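TRAP dicarboxylate transporter-DctP subunit (Marinobacter aquaeolei, PDB 4PFI) probably binds an organic solute, perhaps a dicarboxylate, in the periplasm and delivers it to a TRAP-type membrane transporter. Local coordinates at residues R58-V61 and E62-G66; A135-S138 and A139-A143; Q205-S208 and D209-G213. One frame throughout, in Å; residues are numbered along the deposited sequence.

Interaction 1 (R58-V61 and E62-G66); sequences REQV and EALSG
The guanidinium group of Arg58 and the carboxylate of Glu62 belong to side chains that run alongside each other and point the same way, one helical turn apart, with their planes 40° apart. Neither flat group stacks on the other: the carboxylate is met by the aliphatic part of the arginine, Arg58 CG lying 3.6 Å from Glu62 OE2. Arg58 CG stands anti to the backbone N (chi1 178°), which carries the chain along Glu62, but the bend at chi3 takes the charged end onward, leaving Arg58 NE 5.2 Å from Glu62 OE1. The opposite charges are therefore near without a salt bridge, and Glu62 OE2 is bonded instead to the backbone N of Val71.

On another side of the helix, the amide of Gln60 has Leu64 beside it, with Gln60 NE2 3.9 Å from Leu64 CD1, and Gln60 CG packs on the same methyl at 3.7 Å. Backbone bonds from Glu62, Ala63, Leu64 and Ser65 back to residues 58 to 61 keep the turns regular. Ser65 OG lies 3.0 Å from Val61 O, and it is hydrogen-bonded to Ile69 N. Gly66 then leaves the helix with positive phi. Val61 and Arg58 touch strand 70-74, while Gln60 and Leu64 reach helix 263-296. This is the C-terminal end of the helix in a beta-alpha-beta unit, formed by strand 37-41, helix 49-65 and strand 70-74.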
loop_
_atom_site.group_PDB
_atom_site.type_symbol
_atom_site.label_atom_id
_atom_site.label_comp_id
_atom_site.label_asym_id
_atom_site.label_seq_id
_atom_site.Cartn_x
_atom_site.Cartn_y
_atom_site.Cartn_z
ATOM N N ARG A 58 -0.213 -16.240 11.436
ATOM C CA ARG A 58 0.259 -17.600 11.655
ATOM C C ARG A 58 -0.037 -18.046 13.066
ATOM O O ARG A 58 -0.644 -19.094 13.258
ATOM C CB ARG A 58 1.770 -17.721 11.383
ATOM C CG ARG A 58 2.363 -19.117 11.639
ATOM C CD ARG A 58 3.833 -19.180 11.299
ATOM N NE ARG A 58 4.549 -18.163 12.058
ATOM C CZ ARG A 58 5.718 -17.630 11.698
ATOM N NH1 ARG A 58 6.325 -18.037 10.586
ATOM N NH2 ARG A 58 6.287 -16.691 12.456
ATOM N N GLU A 59 0.399 -17.256 14.050
ATOM C CA GLU A 59 0.251 -17.636 15.458
ATOM C C GLU A 59 -1.208 -17.864 15.809
ATOM O O GLU A 59 -1.540 -18.815 16.507
ATOM C CB GLU A 59 0.836 -16.573 16.382
ATOM C CG GLU A 59 2.333 -16.643 16.460
ATOM C CD GLU A 59 2.963 -15.398 17.068
ATOM O OE1 GLU A 59 2.359 -14.304 16.975
ATOM O OE2 GLU A 59 4.079 -15.509 17.637
ATOM N N GLN A 60 -2.068 -16.993 15.295
ATOM C CA GLN A 60 -3.496 -17.028 15.579
ATOM C C GLN A 60 -4.161 -18.236 14.937
ATOM O O GLN A 60 -4.896 -18.968 15.592
ATOM C CB GLN A 60 -4.177 -15.758 15.062
ATOM C CG GLN A 60 -5.656 -15.628 15.448
ATOM C CD GLN A 60 -5.857 -15.496 16.947
ATOM O OE1 GLN A 60 -4.896 -15.268 17.681
ATOM N NE2 GLN A 60 -7.107 -15.627 17.412
ATOM N N VAL A 61 -3.928 -18.430 13.651
ATOM C CA VAL A 61 -4.549 -19.542 12.951
ATOM C C VAL A 61 -4.116 -20.924 13.499
ATOM O O VAL A 61 -4.926 -21.842 13.574
ATOM C CB VAL A 61 -4.314 -19.447 11.438
ATOM C CG1 VAL A 61 -4.527 -20.778 10.768
ATOM C CG2 VAL A 61 -5.256 -18.410 10.863
ATOM N N GLU A 62 -2.859 -21.060 13.902
ATOM C CA GLU A 62 -2.357 -22.323 14.429
ATOM C C GLU A 62 -2.995 -22.623 15.793
ATOM O O GLU A 62 -3.386 -23.762 16.075
ATOM C CB GLU A 62 -0.822 -22.289 14.503
ATOM C CG GLU A 62 -0.161 -22.230 13.092
ATOM C CD GLU A 62 1.365 -22.361 13.092
ATOM O OE1 GLU A 62 2.007 -22.145 14.146
ATOM O OE2 GLU A 62 1.932 -22.667 12.018
ATOM N N ALA A 63 -3.148 -21.591 16.616
ATOM C CA ALA A 63 -3.762 -21.752 17.931
ATOM C C ALA A 63 -5.281 -22.039 17.861
ATOM O O ALA A 63 -5.798 -22.792 18.675
ATOM C CB ALA A 63 -3.483 -20.527 18.793
ATOM N N LEU A 64 -5.974 -21.436 16.892
ATOM C CA LEU A 64 -7.412 -21.654 16.672
ATOM C C LEU A 64 -7.696 -23.048 16.132
ATOM O O LEU A 64 -8.706 -23.671 16.478
ATOM C CB LEU A 64 -7.970 -20.668 15.644
ATOM C CG LEU A 64 -8.104 -19.200 16.042
ATOM C CD1 LEU A 64 -8.141 -18.328 14.795
ATOM C CD2 LEU A 64 -9.341 -18.985 16.894
ATOM N N SER A 65 -6.798 -23.508 15.268
ATOM C CA SER A 65 -6.965 -24.733 14.515
ATOM C C SER A 65 -6.461 -25.952 15.302
ATOM O O SER A 65 -6.670 -27.086 14.881
ATOM C CB SER A 65 -6.214 -24.628 13.180
ATOM O OG SER A 65 -4.820 -24.833 13.352
ATOM N N GLY A 66 -5.794 -25.706 16.431
ATOM C CA GLY A 66 -5.228 -26.772 17.233
ATOM C C GLY A 66 -4.182 -27.573 16.487
ATOM O O GLY A 66 -4.102 -28.787 16.640
#

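Interaction 2 (A135-S138 and A139-A143); sequences AFIS and AFEPA
Phe136 offers one face of its ring to the edge of Phe140, a residue one turn further along helix 134-145. The centroids are 5.3 Å apart and the planes meet at 64°, an offset edge-to-face pair. The touching edge is CD2 and CE2 of Phe140: CE2 comes to 3.6 Å from Phe136 CZ, while CD2 hangs over the rim of the Phe136 ring. Phe136 CG lies anti to its backbone N (chi1 -175°), which sends the side chain out alongside that of Phe140, the two pointing the same way while their ring planes stay steeply inclined. Near the plane of the Phe140 ring, at its edge, is the carbonyl oxygen of Phe136.

The backbone here departs from a regular helix. Ile137 O accepts two bonds, from Phe140 N at 2.8 Å, above the carbonyl plane, and from Glu141 N at 3.1 Å, in that plane. Pro142 has no N-H to give, and its CD lies 3.0 Å from Ser138 O, consistent with the kink at this point. Glu141 extends back across Ile137, with OE2 4.0 Å from Ile137 CG2 and 3.8 Å from Ser138 CA. With a glycine here the carboxylate arm is gone, and a gap would probably open beside Ile137 CG2 and Ser138 CA. Ser138 OG turns back to bond Pro134 O.

Phe140 also packs edge-to-face on Phe154 and touches Leu334, and Ile137 meets Leu151. The contact is thus an i to i+4 aromatic pair on a helix kinked at Pro142 and Ala143, packed against strand 149-164 and helix 318-339.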
loop_
_atom_site.group_PDB
_atom_site.type_symbol
_atom_site.label_atom_id
_atom_site.label_comp_id
_atom_site.label_asym_id
_atom_site.label_seq_id
_atom_site.Cartn_x
_atom_site.Cartn_y
_atom_site.Cartn_z
ATOM N N ALA A 135 -19.559 -3.451 2.696
ATOM C CA ALA A 135 -20.046 -2.852 1.455
ATOM C C ALA A 135 -18.892 -2.283 0.623
ATOM O O ALA A 135 -18.978 -2.211 -0.604
ATOM C CB ALA A 135 -21.079 -1.762 1.752
ATOM N N PHE A 136 -17.809 -1.886 1.287
ATOM C CA PHE A 136 -16.635 -1.380 0.578
ATOM C C PHE A 136 -15.837 -2.560 0.027
ATOM O O PHE A 136 -15.453 -2.570 -1.145
ATOM C CB PHE A 136 -15.770 -0.538 1.508
ATOM C CG PHE A 136 -14.606 0.110 0.830
ATOM C CD1 PHE A 136 -14.779 1.274 0.089
ATOM C CD2 PHE A 136 -13.332 -0.429 0.945
ATOM C CE1 PHE A 136 -13.706 1.882 -0.543
ATOM C CE2 PHE A 136 -12.245 0.179 0.317
ATOM C CZ PHE A 136 -12.435 1.337 -0.427
ATOM N N ILE A 137 -15.616 -3.572 0.860
ATOM C CA ILE A 137 -14.908 -4.759 0.408
ATOM C C ILE A 137 -15.655 -5.373 -0.775
ATOM O O ILE A 137 -15.063 -5.659 -1.814
ATOM C CB ILE A 137 -14.775 -5.802 1.543
ATOM C CG1 ILE A 137 -13.889 -5.245 2.667
ATOM C CG2 ILE A 137 -14.216 -7.132 0.998
ATOM C CD1 ILE A 137 -13.545 -6.262 3.768
ATOM N N SER A 138 -16.962 -5.554 -0.619
ATOM C CA SER A 138 -17.761 -6.230 -1.629
ATOM C C SER A 138 -17.724 -5.488 -2.966
ATOM O O SER A 138 -17.752 -6.112 -4.024
ATOM C CB SER A 138 -19.210 -6.424 -1.151
ATOM O OG SER A 138 -19.793 -5.200 -0.743
ATOM N N ALA A 139 -17.649 -4.163 -2.929
ATOM C CA ALA A 139 -17.555 -3.383 -4.165
ATOM C C ALA A 139 -16.299 -3.762 -4.984
ATOM O O ALA A 139 -16.258 -3.586 -6.205
ATOM C CB ALA A 139 -17.586 -1.870 -3.862
ATOM N N PHE A 140 -15.296 -4.318 -4.312
ATOM C CA PHE A 140 -14.044 -4.655 -4.959
ATOM C C PHE A 140 -13.982 -6.098 -5.372
ATOM O O PHE A 140 -13.270 -6.435 -6.315
ATOM C CB PHE A 140 -12.883 -4.388 -4.006
ATOM C CG PHE A 140 -12.325 -3.017 -4.107
ATOM C CD1 PHE A 140 -11.426 -2.702 -5.109
ATOM C CD2 PHE A 140 -12.668 -2.052 -3.186
ATOM C CE1 PHE A 140 -10.876 -1.435 -5.194
ATOM C CE2 PHE A 140 -12.122 -0.788 -3.258
ATOM C CZ PHE A 140 -11.218 -0.473 -4.266
ATOM N N GLU A 141 -14.698 -6.947 -4.643
ATOM C CA GLU A 141 -14.660 -8.399 -4.865
ATOM C C GLU A 141 -14.772 -8.829 -6.331
ATOM O O GLU A 141 -14.011 -9.672 -6.782
ATOM C CB GLU A 141 -15.750 -9.105 -4.047
ATOM C CG GLU A 141 -15.361 -9.409 -2.611
ATOM C CD GLU A 141 -16.459 -10.145 -1.836
ATOM O OE1 GLU A 141 -17.093 -11.079 -2.399
ATOM O OE2 GLU A 141 -16.694 -9.780 -0.661
ATOM N N PRO A 142 -15.740 -8.273 -7.072
ATOM C CA PRO A 142 -15.931 -8.641 -8.481
ATOM C C PRO A 142 -14.711 -8.301 -9.341
ATOM O O PRO A 142 -14.338 -9.104 -10.196
ATOM C CB PRO A 142 -17.143 -7.802 -8.901
ATOM C CG PRO A 142 -17.846 -7.476 -7.632
ATOM C CD PRO A 142 -16.762 -7.316 -6.619
ATOM N N ALA A 143 -14.092 -7.139 -9.112
ATOM C CA ALA A 143 -12.928 -6.736 -9.898
ATOM C C ALA A 143 -11.790 -7.733 -9.696
ATOM O O ALA A 143 -11.053 -8.057 -10.631
ATOM C CB ALA A 143 -12.490 -5.333 -9.524
#

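Interaction 3 (Q205-S208 and D209-G213); sequences QVYS and DLQLG
Gln205 and Asp209 are brought together by complementary first torsions: CG of Gln205 is anti to its backbone N (chi1 174°), with the chain extended beyond it, whereas CG of Asp209 is anti to its carbonyl carbon and lies beside its own N. The amide and carboxylate, one turn apart, cross with their planes 76° apart. Gln205 NE2 donates to Asp209 OD2 over 2.7 Å, reaching the syn side of that oxygen from slightly out of the carboxylate plane, and the bond is bent, with an angle of 143° at the hydrogen. The other oxygen, Asp209 OD1, is held by Asn214 ND2.

The same two residues are joined through their backbones, Asp209 N bonding Gln205 O at 3.0 Å, and the next pair along the helix repeats this, Leu210 N to Val206 O at 2.7 Å. On the buried side Val206 and Leu210 lie side by side, CG1 of the valine 3.9 Å from CD1 of the leucine; beyond them come Phe230 and Ile215. Tyr207 reaches across Gln211, its CE1 4.0 Å from Gln211 OE1, and its hydroxyl is hydrogen-bonded to Glu232.

The helix closes in a Schellman motif. Gly213 adopts positive phi and bonds back through its N to Leu210 O at 3.2 Å; a side chain there would jam against the preceding carbonyl oxygen. With one carboxylate oxygen bonded by Gln205 and the other by Asn214, Asp209 is fixed in rotation by neutral amide donors, and its negative charge is probably eased by those bonds without a cationic partner between the two segments.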
loop_
_atom_site.group_PDB
_atom_site.type_symbol
_atom_site.label_atom_id
_atom_site.label_comp_id
_atom_site.label_asym_id
_atom_site.label_seq_id
_atom_site.Cartn_x
_atom_site.Cartn_y
_atom_site.Cartn_z
ATOM N N GLN A 205 17.477 0.259 -8.240
ATOM C CA GLN A 205 18.266 1.261 -8.940
ATOM C C GLN A 205 18.038 2.648 -8.288
ATOM O O GLN A 205 18.784 3.611 -8.534
ATOM C CB GLN A 205 17.741 1.248 -10.372
ATOM C CG GLN A 205 18.265 2.259 -11.273
ATOM C CD GLN A 205 17.613 2.164 -12.631
ATOM O OE1 GLN A 205 17.163 1.093 -13.037
ATOM N NE2 GLN A 205 17.604 3.276 -13.354
ATOM N N VAL A 206 16.997 2.754 -7.478
ATOM C CA VAL A 206 16.582 4.055 -6.982
ATOM C C VAL A 206 17.628 4.752 -6.122
ATOM O O VAL A 206 17.868 5.949 -6.291
ATOM C CB VAL A 206 15.241 3.963 -6.261
ATOM C CG1 VAL A 206 14.912 5.247 -5.496
ATOM C CG2 VAL A 206 14.172 3.643 -7.304
ATOM N N TYR A 207 18.274 4.006 -5.227
ATOM C CA TYR A 207 19.279 4.587 -4.345
ATOM C C TYR A 207 20.329 5.348 -5.162
ATOM O O TYR A 207 20.557 6.529 -4.946
ATOM C CB TYR A 207 19.927 3.514 -3.457
ATOM C CG TYR A 207 21.007 4.011 -2.523
ATOM C CD1 TYR A 207 22.300 4.283 -2.981
ATOM C CD2 TYR A 207 20.735 4.196 -1.161
ATOM C CE1 TYR A 207 23.273 4.722 -2.100
ATOM C CE2 TYR A 207 21.706 4.618 -0.277
ATOM C CZ TYR A 207 22.968 4.879 -0.747
ATOM O OH TYR A 207 23.929 5.303 0.145
ATOM N N SER A 208 20.947 4.654 -6.109
ATOM C CA SER A 208 21.974 5.266 -6.931
ATOM C C SER A 208 21.436 6.372 -7.868
ATOM O O SER A 208 22.098 7.392 -8.012
ATOM C CB SER A 208 22.795 4.201 -7.695
ATOM O OG SER A 208 21.974 3.406 -8.521
ATOM N N ASP A 209 20.254 6.191 -8.480
ATOM C CA ASP A 209 19.643 7.282 -9.260
ATOM C C ASP A 209 19.363 8.525 -8.366
ATOM O O ASP A 209 19.575 9.656 -8.802
ATOM C CB ASP A 209 18.352 6.850 -9.983
ATOM C CG ASP A 209 18.608 6.088 -11.306
ATOM O OD1 ASP A 209 19.735 6.134 -11.871
ATOM O OD2 ASP A 209 17.652 5.428 -11.801
ATOM N N LEU A 210 18.898 8.333 -7.136
ATOM C CA LEU A 210 18.707 9.483 -6.241
ATOM C C LEU A 210 20.060 10.164 -5.992
ATOM O O LEU A 210 20.166 11.397 -5.961
ATOM C CB LEU A 210 18.106 9.099 -4.873
ATOM C CG LEU A 210 16.621 8.753 -4.822
ATOM C CD1 LEU A 210 16.209 8.298 -3.422
ATOM C CD2 LEU A 210 15.744 9.950 -5.290
ATOM N N GLN A 211 21.082 9.340 -5.834
ATOM C CA GLN A 211 22.357 9.825 -5.412
ATOM C C GLN A 211 23.001 10.636 -6.512
ATOM O O GLN A 211 23.707 11.595 -6.247
ATOM C CB GLN A 211 23.258 8.672 -5.000
ATOM C CG GLN A 211 24.502 9.106 -4.302
ATOM C CD GLN A 211 25.304 7.927 -3.854
ATOM O OE1 GLN A 211 25.455 6.966 -4.595
ATOM N NE2 GLN A 211 25.847 7.997 -2.624
ATOM N N LEU A 212 22.685 10.288 -7.751
ATOM C CA LEU A 212 23.296 10.877 -8.914
ATOM C C LEU A 212 22.466 12.063 -9.375
ATOM O O LEU A 212 22.879 12.824 -10.242
ATOM C CB LEU A 212 23.400 9.827 -10.035
ATOM C CG LEU A 212 24.479 8.766 -9.792
ATOM C CD1 LEU A 212 24.274 7.597 -10.737
ATOM C CD2 LEU A 212 25.899 9.332 -9.979
ATOM N N GLY A 213 21.286 12.230 -8.794
ATOM C CA GLY A 213 20.382 13.274 -9.255
ATOM C C GLY A 213 19.631 12.907 -10.527
ATOM O O GLY A 213 19.013 13.757 -11.116
#

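How the interactions relate
From the N terminus, interaction 1 comes first, on helix 49-65, interaction 2 follows on helix 134-145, and interaction 3 on helix 203-212. Each lies within a single helix and joins adjoining segments, so none closes a long loop; the three stand in series and neither nest nor cross. Interaction 1 packs toward strand 70-74 and helix 263-296, interaction 2 toward strand 149-164 and helix 318-339, and interaction 3 toward the loops around Phe230 and Ile215. Centres of interactions 1 and 2 are 27 Å apart, while interaction 3 lies across the chain's centre from both, 43 Å and 38 Å away between centres.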